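PDB 3CPK: uncharacterized protein Q7W7N7_BORPA from Bordetella parapertussis 12822, which is of unknown function but belongs to the DUF498/DUF598 family and carries an Xcc1710-like domain. Local coordinates for residues A[9-14]-A[35-41]; A[123-127]-A[142-146]. One frame throughout, in Å; residues are numbered along the deposited sequence.

How the contacts relate
Contact 1 lies towards the surface, about 11 Å between its centre and that of the chain. Contact 2 is more central, about 6 Å away by the same measure, and all its touching residues are buried. Their centres are about 14 Å apart. Contact 1 joins two loops and the strand ends beside them and is mostly polar, with the side chain and backbone NH of N12 bonded to carbonyls. Contact 2 packs helix 123-135 on strand 140-144, with helix alanines against V142 and L144 and one hydrogen bond across. They touch: F35 O and V142 N, 3.0 Å apart, probably form a hydrogen bond between neighbouring strands, and V14 CG1 packs 3.7 Å from A127 CB.

Contact 1 of 2, residues A[9-14]-A[35-41]; sequences TALNTV and FAPEGPV
The side chain of N12 bridges two carbonyls in the loop of a beta-hairpin connection. This loop, 35-41, links the adjacent antiparallel strands 33-35 and 42-43 of the mixed sheet and wraps around N12 of the extended segment 9-14. Residues 9-13 lead into strand 14-18, which V14 begins. Over 9-14 phi stays between -53 and -131° and psi between 108 and 148°. The register is set by N12 and P37, whose CA atoms are 4.8 Å apart. P37 has phi/psi -61/-41°. G39 has 100/-175°, where a CB would be jammed against the preceding carbonyl.

N12 points its CB toward the loop, with chi1 m and chi2 -44°. Both of its amide hydrogens are used: N12 ND2 donates to A36 O at 3.0 Å and to G39 O at 2.9 Å. N12 N donates to P37 O at 2.7 Å, almost in line. N12 O takes a hydrogen bond from outside the segments, from Y130 OH of helix 123-135. P37 O also receives a CA-H...O contact from L11 CA at 3.3 Å. One water donates to A10 O at 2.8 Å and to P37 O at 3.3 Å.

Carbon contacts surround the polar centre. Two are apolar: L11 CG lies 4.0 Å from P37 CB, and V14 CG2 meets the ring edge 4.0 Å from F35 CZ. L11 CD1 lies 3.8 Å from E38 CG. F35, chi1 p, brings CD1 to 3.7 Å from N12 CB. The side-chain oxygen is served by solvent: a second water donates to N12 OD1 at 2.6 Å and to G39 O at 3.2 Å.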
# COMPACT_ATOMS: atom_id res chain seq x y z
N THR A 9 -3.66 -16.75 -12.28
CA THR A 9 -4.24 -15.43 -12.04
C THR A 9 -3.26 -14.28 -12.29
O THR A 9 -2.14 -14.31 -11.80
CB THR A 9 -4.71 -15.30 -10.57
OG1 THR A 9 -5.44 -16.47 -10.18
CG2 THR A 9 -5.60 -14.08 -10.39
N ALA A 10 -3.68 -13.26 -13.04
CA ALA A 10 -2.78 -12.12 -13.27
C ALA A 10 -2.66 -11.31 -11.98
O ALA A 10 -3.61 -11.18 -11.21
CB ALA A 10 -3.30 -11.26 -14.38
N LEU A 11 -1.46 -10.78 -11.73
CA LEU A 11 -1.21 -10.00 -10.52
C LEU A 11 -1.25 -8.49 -10.72
O LEU A 11 -0.89 -7.97 -11.78
CB LEU A 11 0.16 -10.38 -9.94
CG LEU A 11 0.43 -11.72 -9.22
CD1 LEU A 11 -0.86 -12.52 -9.00
CD2 LEU A 11 1.44 -12.50 -10.02
N ASN A 12 -1.67 -7.79 -9.67
CA ASN A 12 -1.73 -6.34 -9.70
C ASN A 12 -0.32 -5.76 -9.74
O ASN A 12 0.54 -6.05 -8.89
CB ASN A 12 -2.50 -5.80 -8.49
CG ASN A 12 -4.00 -6.04 -8.60
OD1 ASN A 12 -4.60 -5.83 -9.66
ND2 ASN A 12 -4.62 -6.46 -7.50
N THR A 13 -0.10 -4.92 -10.73
CA THR A 13 1.18 -4.32 -10.97
C THR A 13 1.13 -2.82 -11.16
O THR A 13 0.31 -2.31 -11.94
CB THR A 13 1.78 -4.99 -12.22
OG1 THR A 13 1.86 -6.40 -11.99
CG2 THR A 13 3.16 -4.43 -12.53
N VAL A 14 2.00 -2.11 -10.44
CA VAL A 14 2.10 -0.67 -10.55
C VAL A 14 2.77 -0.43 -11.91
O VAL A 14 3.96 -0.70 -12.10
CB VAL A 14 2.96 -0.07 -9.43
CG1 VAL A 14 3.39 1.33 -9.81
CG2 VAL A 14 2.17 -0.05 -8.13
N PHE A 35 -4.12 -2.51 -2.17
CA PHE A 35 -4.29 -3.74 -2.91
C PHE A 35 -3.16 -4.70 -2.66
O PHE A 35 -2.08 -4.33 -2.21
CB PHE A 35 -4.42 -3.45 -4.42
CG PHE A 35 -3.22 -2.77 -5.03
CD1 PHE A 35 -2.19 -3.52 -5.58
CD2 PHE A 35 -3.12 -1.38 -5.02
CE1 PHE A 35 -1.07 -2.90 -6.13
CE2 PHE A 35 -2.00 -0.74 -5.56
CZ PHE A 35 -0.97 -1.51 -6.12
N ALA A 36 -3.45 -5.96 -2.97
CA ALA A 36 -2.51 -7.06 -2.84
C ALA A 36 -2.24 -7.52 -4.26
O ALA A 36 -2.81 -6.97 -5.21
CB ALA A 36 -3.14 -8.17 -2.03
N PRO A 37 -1.35 -8.50 -4.44
CA PRO A 37 -1.06 -8.98 -5.80
C PRO A 37 -2.33 -9.53 -6.45
O PRO A 37 -2.61 -9.30 -7.63
CB PRO A 37 -0.01 -10.06 -5.56
CG PRO A 37 0.72 -9.52 -4.38
CD PRO A 37 -0.39 -9.06 -3.48
N GLU A 38 -3.10 -10.26 -5.65
CA GLU A 38 -4.34 -10.84 -6.11
C GLU A 38 -5.48 -10.00 -5.55
O GLU A 38 -5.32 -9.33 -4.53
CB GLU A 38 -4.44 -12.28 -5.62
CG GLU A 38 -3.31 -13.16 -6.12
CD GLU A 38 -3.53 -14.63 -5.84
OE1 GLU A 38 -4.65 -15.12 -6.14
OE2 GLU A 38 -2.60 -15.30 -5.34
N GLY A 39 -6.62 -10.00 -6.25
CA GLY A 39 -7.78 -9.24 -5.80
C GLY A 39 -7.95 -7.93 -6.53
O GLY A 39 -7.22 -7.64 -7.47
N PRO A 40 -8.93 -7.10 -6.11
CA PRO A 40 -9.17 -5.81 -6.76
C PRO A 40 -8.29 -4.73 -6.16
O PRO A 40 -7.70 -4.91 -5.08
CB PRO A 40 -10.65 -5.53 -6.44
CG PRO A 40 -11.21 -6.87 -5.98
CD PRO A 40 -10.05 -7.45 -5.23
N VAL A 41 -8.20 -3.61 -6.88
CA VAL A 41 -7.45 -2.46 -6.42
C VAL A 41 -8.52 -1.68 -5.69
O VAL A 41 -9.36 -1.04 -6.32
CB VAL A 41 -6.95 -1.60 -7.57
CG1 VAL A 41 -6.27 -0.37 -7.02
CG2 VAL A 41 -6.02 -2.41 -8.45
O HOH W 1 -5.32 -9.93 -9.39
O HOH W 2 -7.05 -6.18 -10.33

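Contact 2 of 2, residues A[123-127]-A[142-146]; sequences TQAAA and VALLP
Residues 123-127 form the first turn of helix 123-135, closed by the bond from A127 N to T123 O at 3.0 Å. Residues 142-144 are extended and belong to strand 140-144; P146 is loop. The two axes come within 8.7 Å and run nearly antiparallel, at 157° (signed crossing angle -157°). T123 and L144 have the nearest CA atoms, 5.9 Å apart. V142 and L144 point toward the helix, and T123 and A126 point back toward the strand. This is the helix-on-sheet packing of a beta-alpha-beta crossover: strand 117-121, helix 123-135 and the parallel strand 140-144, with strand 91-95 between the two strands in the mixed sheet. L144 (chi1 m) puts CD2 3.4 Å from A126 CB, 4.3 Å from A127 CB and 4.0 Å from T123 CG2. V142, chi1 p, sets CG2 4.4 Å from A126 CB. The one polar link between the segments is T123 OG1, chi1 m, donating to L145 O at a very short 2.4 Å.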
# COMPACT_ATOMS: atom_id res chain seq x y z
N THR A 123 5.25 7.81 -1.65
CA THR A 123 4.48 7.00 -2.57
C THR A 123 5.17 6.39 -3.79
O THR A 123 4.92 5.22 -4.10
CB THR A 123 3.22 7.77 -3.01
OG1 THR A 123 2.36 7.92 -1.89
CG2 THR A 123 2.48 7.02 -4.10
N GLN A 124 6.02 7.14 -4.50
CA GLN A 124 6.67 6.55 -5.67
C GLN A 124 7.55 5.36 -5.27
O GLN A 124 7.73 4.41 -6.04
CB GLN A 124 7.50 7.58 -6.44
CG GLN A 124 6.86 8.97 -6.63
CD GLN A 124 5.52 8.96 -7.38
OE1 GLN A 124 5.43 8.52 -8.53
NE2 GLN A 124 4.49 9.48 -6.73
N ALA A 125 8.11 5.41 -4.07
CA ALA A 125 8.95 4.32 -3.57
C ALA A 125 8.10 3.15 -3.10
O ALA A 125 8.44 1.98 -3.34
CB ALA A 125 9.83 4.82 -2.43
N ALA A 126 7.00 3.44 -2.43
CA ALA A 126 6.09 2.39 -1.96
C ALA A 126 5.66 1.54 -3.16
O ALA A 126 5.76 0.32 -3.14
CB ALA A 126 4.88 3.02 -1.28
N ALA A 127 5.20 2.22 -4.21
CA ALA A 127 4.74 1.58 -5.43
C ALA A 127 5.81 0.69 -6.04
O ALA A 127 5.57 -0.45 -6.42
CB ALA A 127 4.32 2.66 -6.44
N VAL A 142 -0.12 -3.13 -0.34
CA VAL A 142 0.36 -1.77 -0.40
C VAL A 142 -0.81 -0.78 -0.34
O VAL A 142 -1.86 -0.99 -0.94
CB VAL A 142 1.19 -1.50 -1.68
CG1 VAL A 142 0.31 -1.59 -2.92
CG2 VAL A 142 1.85 -0.13 -1.59
N ALA A 143 -0.59 0.29 0.42
CA ALA A 143 -1.55 1.37 0.60
C ALA A 143 -0.81 2.62 0.13
O ALA A 143 0.30 2.88 0.60
CB ALA A 143 -1.94 1.50 2.06
N LEU A 144 -1.41 3.38 -0.78
CA LEU A 144 -0.78 4.57 -1.35
C LEU A 144 -1.65 5.83 -1.43
O LEU A 144 -2.78 5.78 -1.92
CB LEU A 144 -0.32 4.28 -2.78
CG LEU A 144 0.46 3.00 -3.10
CD1 LEU A 144 0.12 2.59 -4.53
CD2 LEU A 144 1.96 3.22 -2.92
N LEU A 145 -1.08 6.94 -0.97
CA LEU A 145 -1.72 8.25 -1.03
C LEU A 145 -1.00 8.87 -2.22
O LEU A 145 0.21 9.02 -2.20
CB LEU A 145 -1.42 9.06 0.24
CG LEU A 145 -1.89 8.51 1.59
CD1 LEU A 145 -1.03 9.09 2.70
CD2 LEU A 145 -3.37 8.84 1.81
N PRO A 146 -1.73 9.26 -3.27
CA PRO A 146 -1.08 9.84 -4.45
C PRO A 146 -0.57 11.26 -4.27
O PRO A 146 -0.69 11.84 -3.19
CB PRO A 146 -2.17 9.74 -5.51
CG PRO A 146 -3.42 10.06 -4.71
CD PRO A 146 -3.19 9.44 -3.32